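Local coordinates for protein prolyl endopeptidase (PDB 2BKL) that probably hydrolyses oligopeptides on the carboxyl side of proline, and much less readily of alanine, as a serine-type endopeptidase, at residues Y285-E299 with W310-S324. Numbering follows the deposited sequence.
Sequences YVLTDEGAPRQRVFE and WKEIVPEDSSASLLS
R296 NH1 meets E312 OE2 at 3.0 Å in a salt bridge whose oxygen lies in the guanidinium plane, although the nitrogen stands above the carboxylate plane; the two planes are 67° apart. The same guanidinium grips E290 O side-on through NE and NH2, and one of its faces lies on F298 CZ, 3.5 Å from the plane. CG between the backbone N and the carbonyl carbon (chi1 58°) and an extended chain set that face against the ring's edge, with R296 NH2 near the ring plane. Losing the guanidinium to an alanine is likely to leave the E312 carboxylate without its charged mate and E290 O without both side-chain donors. W310 turns its edge to the F298 face, planes at 62°, with CE3 over that face, toward the rim.

V297 O accepts from both I313 N and V314 N, the evidence for a classic beta bulge. On the other sheet face V297 CB lies beside V314 CB, while V297 CG2 meets L322 CD2 at 3.8 Å; L287 CD1 presses on that same methyl.

Beyond the strands, E316 OE2 takes the R294 backbone N at 2.9 Å. The R294 chain, bent at chi3, brings NH2 to D317 O at 3.1 Å. Q295 NE2 reaches L322 O at 2.9 Å, nearly straight. Antiparallel pairing of 296-300 with 311-314, followed by the crossing to 321-328, which begins the next four-stranded sheet, is characteristic of successive blades in the prolyl oligopeptidase beta-propeller.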
# COMPACT_ATOMS: atom_id res chain seq x y z
N TYR A 285 4.91 -7.81 -24.57
CA TYR A 285 3.64 -7.13 -24.39
C TYR A 285 3.87 -5.96 -23.45
O TYR A 285 4.25 -6.14 -22.32
CB TYR A 285 2.55 -8.11 -23.88
CG TYR A 285 2.36 -9.22 -24.88
CD1 TYR A 285 3.13 -10.37 -24.82
CD2 TYR A 285 1.47 -9.09 -25.93
CE1 TYR A 285 3.03 -11.36 -25.79
CE2 TYR A 285 1.34 -10.09 -26.92
CZ TYR A 285 2.13 -11.22 -26.83
OH TYR A 285 2.04 -12.18 -27.80
N VAL A 286 3.68 -4.76 -23.96
CA VAL A 286 4.06 -3.54 -23.27
C VAL A 286 2.81 -2.76 -22.90
O VAL A 286 2.09 -2.29 -23.79
CB VAL A 286 4.98 -2.64 -24.14
CG1 VAL A 286 5.34 -1.36 -23.41
CG2 VAL A 286 6.22 -3.38 -24.54
N LEU A 287 2.58 -2.62 -21.61
CA LEU A 287 1.48 -1.82 -21.08
C LEU A 287 2.01 -0.44 -20.79
O LEU A 287 2.99 -0.30 -20.04
CB LEU A 287 0.94 -2.45 -19.79
CG LEU A 287 -0.07 -1.63 -18.99
CD1 LEU A 287 -1.39 -1.42 -19.75
CD2 LEU A 287 -0.31 -2.31 -17.63
N THR A 288 1.40 0.59 -21.35
CA THR A 288 1.94 1.95 -21.23
C THR A 288 0.89 3.04 -21.29
O THR A 288 -0.18 2.86 -21.89
CB THR A 288 3.01 2.16 -22.33
OG1 THR A 288 3.59 3.45 -22.21
CG2 THR A 288 2.40 2.13 -23.71
N ASP A 289 1.21 4.17 -20.65
CA ASP A 289 0.43 5.38 -20.78
C ASP A 289 0.99 6.37 -21.83
O ASP A 289 0.48 7.47 -21.98
CB ASP A 289 0.15 6.07 -19.42
CG ASP A 289 1.37 6.44 -18.69
OD1 ASP A 289 2.45 6.48 -19.32
OD2 ASP A 289 1.33 6.76 -17.46
N GLU A 290 2.00 5.95 -22.57
CA GLU A 290 2.52 6.78 -23.65
C GLU A 290 1.43 7.06 -24.68
O GLU A 290 0.89 6.12 -25.27
CB GLU A 290 3.73 6.13 -24.30
CG GLU A 290 4.52 7.09 -25.20
CD GLU A 290 5.26 6.39 -26.31
OE1 GLU A 290 6.27 5.69 -26.02
OE2 GLU A 290 4.85 6.56 -27.48
N GLY A 291 1.10 8.34 -24.84
CA GLY A 291 0.03 8.76 -25.72
C GLY A 291 -1.33 8.16 -25.40
O GLY A 291 -2.17 8.05 -26.27
N ALA A 292 -1.55 7.83 -24.12
CA ALA A 292 -2.76 7.13 -23.70
C ALA A 292 -2.87 7.22 -22.18
O ALA A 292 -2.45 6.35 -21.46
CB ALA A 292 -2.69 5.66 -24.15
N PRO A 293 -3.41 8.32 -21.67
CA PRO A 293 -3.56 8.51 -20.22
C PRO A 293 -4.24 7.37 -19.47
O PRO A 293 -3.83 7.09 -18.35
CB PRO A 293 -4.39 9.79 -20.13
CG PRO A 293 -4.00 10.55 -21.36
CD PRO A 293 -3.84 9.49 -22.44
N ARG A 294 -5.22 6.68 -20.08
CA ARG A 294 -5.84 5.50 -19.48
C ARG A 294 -5.23 4.14 -19.90
O ARG A 294 -5.77 3.09 -19.57
CB ARG A 294 -7.34 5.50 -19.77
CG ARG A 294 -8.11 6.61 -19.03
CD ARG A 294 -9.60 6.60 -19.35
NE ARG A 294 -9.83 6.69 -20.79
CZ ARG A 294 -10.00 7.80 -21.46
NH1 ARG A 294 -10.00 8.99 -20.85
NH2 ARG A 294 -10.17 7.74 -22.77
N GLN A 295 -4.08 4.21 -20.57
CA GLN A 295 -3.20 3.09 -20.93
C GLN A 295 -3.69 2.25 -22.10
O GLN A 295 -4.88 2.21 -22.44
CB GLN A 295 -2.85 2.21 -19.72
CG GLN A 295 -2.07 2.99 -18.67
CD GLN A 295 -1.10 2.17 -17.84
OE1 GLN A 295 0.12 2.35 -17.96
NE2 GLN A 295 -1.61 1.29 -16.99
N ARG A 296 -2.72 1.61 -22.71
CA ARG A 296 -2.92 0.77 -23.89
C ARG A 296 -1.83 -0.28 -23.93
O ARG A 296 -0.89 -0.23 -23.12
CB ARG A 296 -2.91 1.64 -25.16
CG ARG A 296 -1.66 2.45 -25.40
CD ARG A 296 -1.76 3.23 -26.69
NE ARG A 296 -0.74 4.24 -26.87
CZ ARG A 296 -0.53 4.87 -28.03
NH1 ARG A 296 -1.28 4.59 -29.10
NH2 ARG A 296 0.41 5.78 -28.11
N VAL A 297 -1.97 -1.25 -24.82
CA VAL A 297 -1.01 -2.34 -24.96
C VAL A 297 -0.44 -2.44 -26.37
O VAL A 297 -1.18 -2.46 -27.34
CB VAL A 297 -1.60 -3.72 -24.57
CG1 VAL A 297 -0.49 -4.78 -24.56
CG2 VAL A 297 -2.29 -3.65 -23.20
N PHE A 298 0.88 -2.54 -26.44
CA PHE A 298 1.64 -2.78 -27.67
C PHE A 298 2.25 -4.19 -27.66
O PHE A 298 2.57 -4.76 -26.61
CB PHE A 298 2.81 -1.78 -27.78
CG PHE A 298 2.41 -0.38 -28.07
CD1 PHE A 298 2.22 0.04 -29.38
CD2 PHE A 298 2.23 0.55 -27.05
CE1 PHE A 298 1.88 1.33 -29.67
CE2 PHE A 298 1.84 1.83 -27.34
CZ PHE A 298 1.68 2.23 -28.66
N GLU A 299 2.38 -4.77 -28.85
CA GLU A 299 3.17 -5.97 -29.08
C GLU A 299 4.47 -5.51 -29.71
O GLU A 299 4.44 -4.73 -30.67
CB GLU A 299 2.46 -6.96 -30.00
CG GLU A 299 3.24 -8.24 -30.26
CD GLU A 299 2.47 -9.27 -31.06
OE1 GLU A 299 1.22 -9.22 -31.13
OE2 GLU A 299 3.13 -10.14 -31.63
N TRP A 310 6.61 -0.80 -33.02
CA TRP A 310 5.65 -1.37 -32.07
C TRP A 310 4.27 -1.39 -32.70
O TRP A 310 3.93 -0.48 -33.44
CB TRP A 310 5.57 -0.54 -30.80
CG TRP A 310 6.83 -0.47 -29.97
CD1 TRP A 310 8.07 -0.95 -30.28
CD2 TRP A 310 6.94 0.08 -28.66
NE1 TRP A 310 8.95 -0.70 -29.26
CE2 TRP A 310 8.28 -0.07 -28.25
CE3 TRP A 310 6.04 0.71 -27.79
CZ2 TRP A 310 8.73 0.39 -27.03
CZ3 TRP A 310 6.48 1.15 -26.60
CH2 TRP A 310 7.81 0.98 -26.20
N LYS A 311 3.48 -2.42 -32.40
CA LYS A 311 2.12 -2.56 -32.92
C LYS A 311 1.11 -2.45 -31.79
O LYS A 311 1.13 -3.23 -30.85
CB LYS A 311 1.94 -3.85 -33.73
CG LYS A 311 2.16 -5.16 -33.05
CD LYS A 311 2.23 -6.33 -34.06
CE LYS A 311 0.94 -7.16 -34.11
NZ LYS A 311 0.95 -8.04 -35.33
N GLU A 312 0.26 -1.44 -31.85
CA GLU A 312 -0.81 -1.34 -30.88
C GLU A 312 -1.77 -2.52 -31.06
O GLU A 312 -2.34 -2.70 -32.14
CB GLU A 312 -1.55 -0.03 -31.06
CG GLU A 312 -2.62 0.24 -30.03
CD GLU A 312 -3.34 1.54 -30.27
OE1 GLU A 312 -3.98 1.67 -31.35
OE2 GLU A 312 -3.28 2.43 -29.41
N ILE A 313 -1.97 -3.31 -30.02
CA ILE A 313 -2.92 -4.43 -30.08
C ILE A 313 -4.16 -4.24 -29.18
O ILE A 313 -5.18 -4.86 -29.43
CB ILE A 313 -2.24 -5.78 -29.79
CG1 ILE A 313 -1.58 -5.80 -28.41
CG2 ILE A 313 -1.21 -6.11 -30.87
CD1 ILE A 313 -1.24 -7.23 -27.93
N VAL A 314 -4.06 -3.43 -28.13
CA VAL A 314 -5.21 -3.10 -27.31
C VAL A 314 -5.23 -1.59 -27.18
O VAL A 314 -4.44 -1.00 -26.43
CB VAL A 314 -5.17 -3.74 -25.90
CG1 VAL A 314 -6.44 -3.34 -25.09
CG2 VAL A 314 -5.09 -5.22 -25.99
N PRO A 315 -6.05 -0.91 -27.98
CA PRO A 315 -6.10 0.54 -27.90
C PRO A 315 -6.62 1.07 -26.58
O PRO A 315 -7.24 0.34 -25.83
CB PRO A 315 -7.06 0.92 -29.05
CG PRO A 315 -6.99 -0.20 -29.96
CD PRO A 315 -6.85 -1.43 -29.10
N GLU A 316 -6.32 2.32 -26.29
CA GLU A 316 -6.90 2.97 -25.12
C GLU A 316 -8.42 2.87 -25.16
O GLU A 316 -9.04 3.13 -26.20
CB GLU A 316 -6.47 4.44 -25.08
CG GLU A 316 -6.80 5.17 -23.79
CD GLU A 316 -6.41 6.64 -23.79
OE1 GLU A 316 -6.26 7.24 -24.88
OE2 GLU A 316 -6.31 7.20 -22.69
N ASP A 317 -9.01 2.52 -24.03
CA ASP A 317 -10.46 2.44 -23.94
C ASP A 317 -11.09 3.82 -23.98
O ASP A 317 -10.48 4.81 -23.60
CB ASP A 317 -10.86 1.69 -22.67
CG ASP A 317 -12.31 1.26 -22.68
OD1 ASP A 317 -13.16 2.03 -22.17
OD2 ASP A 317 -12.68 0.18 -23.16
N SER A 318 -12.33 3.89 -24.46
CA SER A 318 -13.01 5.17 -24.58
C SER A 318 -13.27 5.83 -23.23
O SER A 318 -13.37 7.05 -23.17
CB SER A 318 -14.32 5.03 -25.39
OG SER A 318 -15.23 4.13 -24.77
N SER A 319 -13.38 5.05 -22.15
CA SER A 319 -13.61 5.60 -20.84
C SER A 319 -12.89 4.91 -19.68
O SER A 319 -12.63 5.57 -18.69
CB SER A 319 -15.11 5.63 -20.53
OG SER A 319 -15.63 4.32 -20.46
N ALA A 320 -12.60 3.60 -19.78
CA ALA A 320 -12.08 2.83 -18.66
C ALA A 320 -10.56 2.92 -18.51
O ALA A 320 -9.85 3.05 -19.51
CB ALA A 320 -12.47 1.36 -18.81
N SER A 321 -10.07 2.87 -17.28
CA SER A 321 -8.64 2.92 -17.01
C SER A 321 -8.08 1.51 -17.00
O SER A 321 -8.53 0.67 -16.24
CB SER A 321 -8.36 3.57 -15.66
OG SER A 321 -8.92 4.88 -15.61
N LEU A 322 -7.07 1.25 -17.82
CA LEU A 322 -6.43 -0.05 -17.86
C LEU A 322 -5.35 -0.08 -16.80
O LEU A 322 -4.45 0.74 -16.83
CB LEU A 322 -5.86 -0.33 -19.25
CG LEU A 322 -5.12 -1.67 -19.40
CD1 LEU A 322 -6.00 -2.86 -19.01
CD2 LEU A 322 -4.58 -1.86 -20.77
N LEU A 323 -5.48 -0.98 -15.81
CA LEU A 323 -4.55 -1.03 -14.67
C LEU A 323 -3.46 -2.06 -14.80
O LEU A 323 -2.35 -1.83 -14.34
CB LEU A 323 -5.31 -1.33 -13.37
CG LEU A 323 -6.43 -0.43 -12.93
CD1 LEU A 323 -6.88 -0.91 -11.53
CD2 LEU A 323 -5.99 1.01 -12.96
N SER A 324 -3.77 -3.23 -15.36
CA SER A 324 -2.78 -4.29 -15.44
C SER A 324 -3.13 -5.27 -16.54
O SER A 324 -4.30 -5.37 -16.98
CB SER A 324 -2.64 -5.05 -14.14
OG SER A 324 -3.77 -5.82 -13.89
O HOH W 1 -4.38 6.43 -27.11
O HOH W 2 -7.69 2.07 -21.45
O HOH W 3 -7.15 -0.31 -23.14
O HOH W 4 -0.66 0.19 -14.50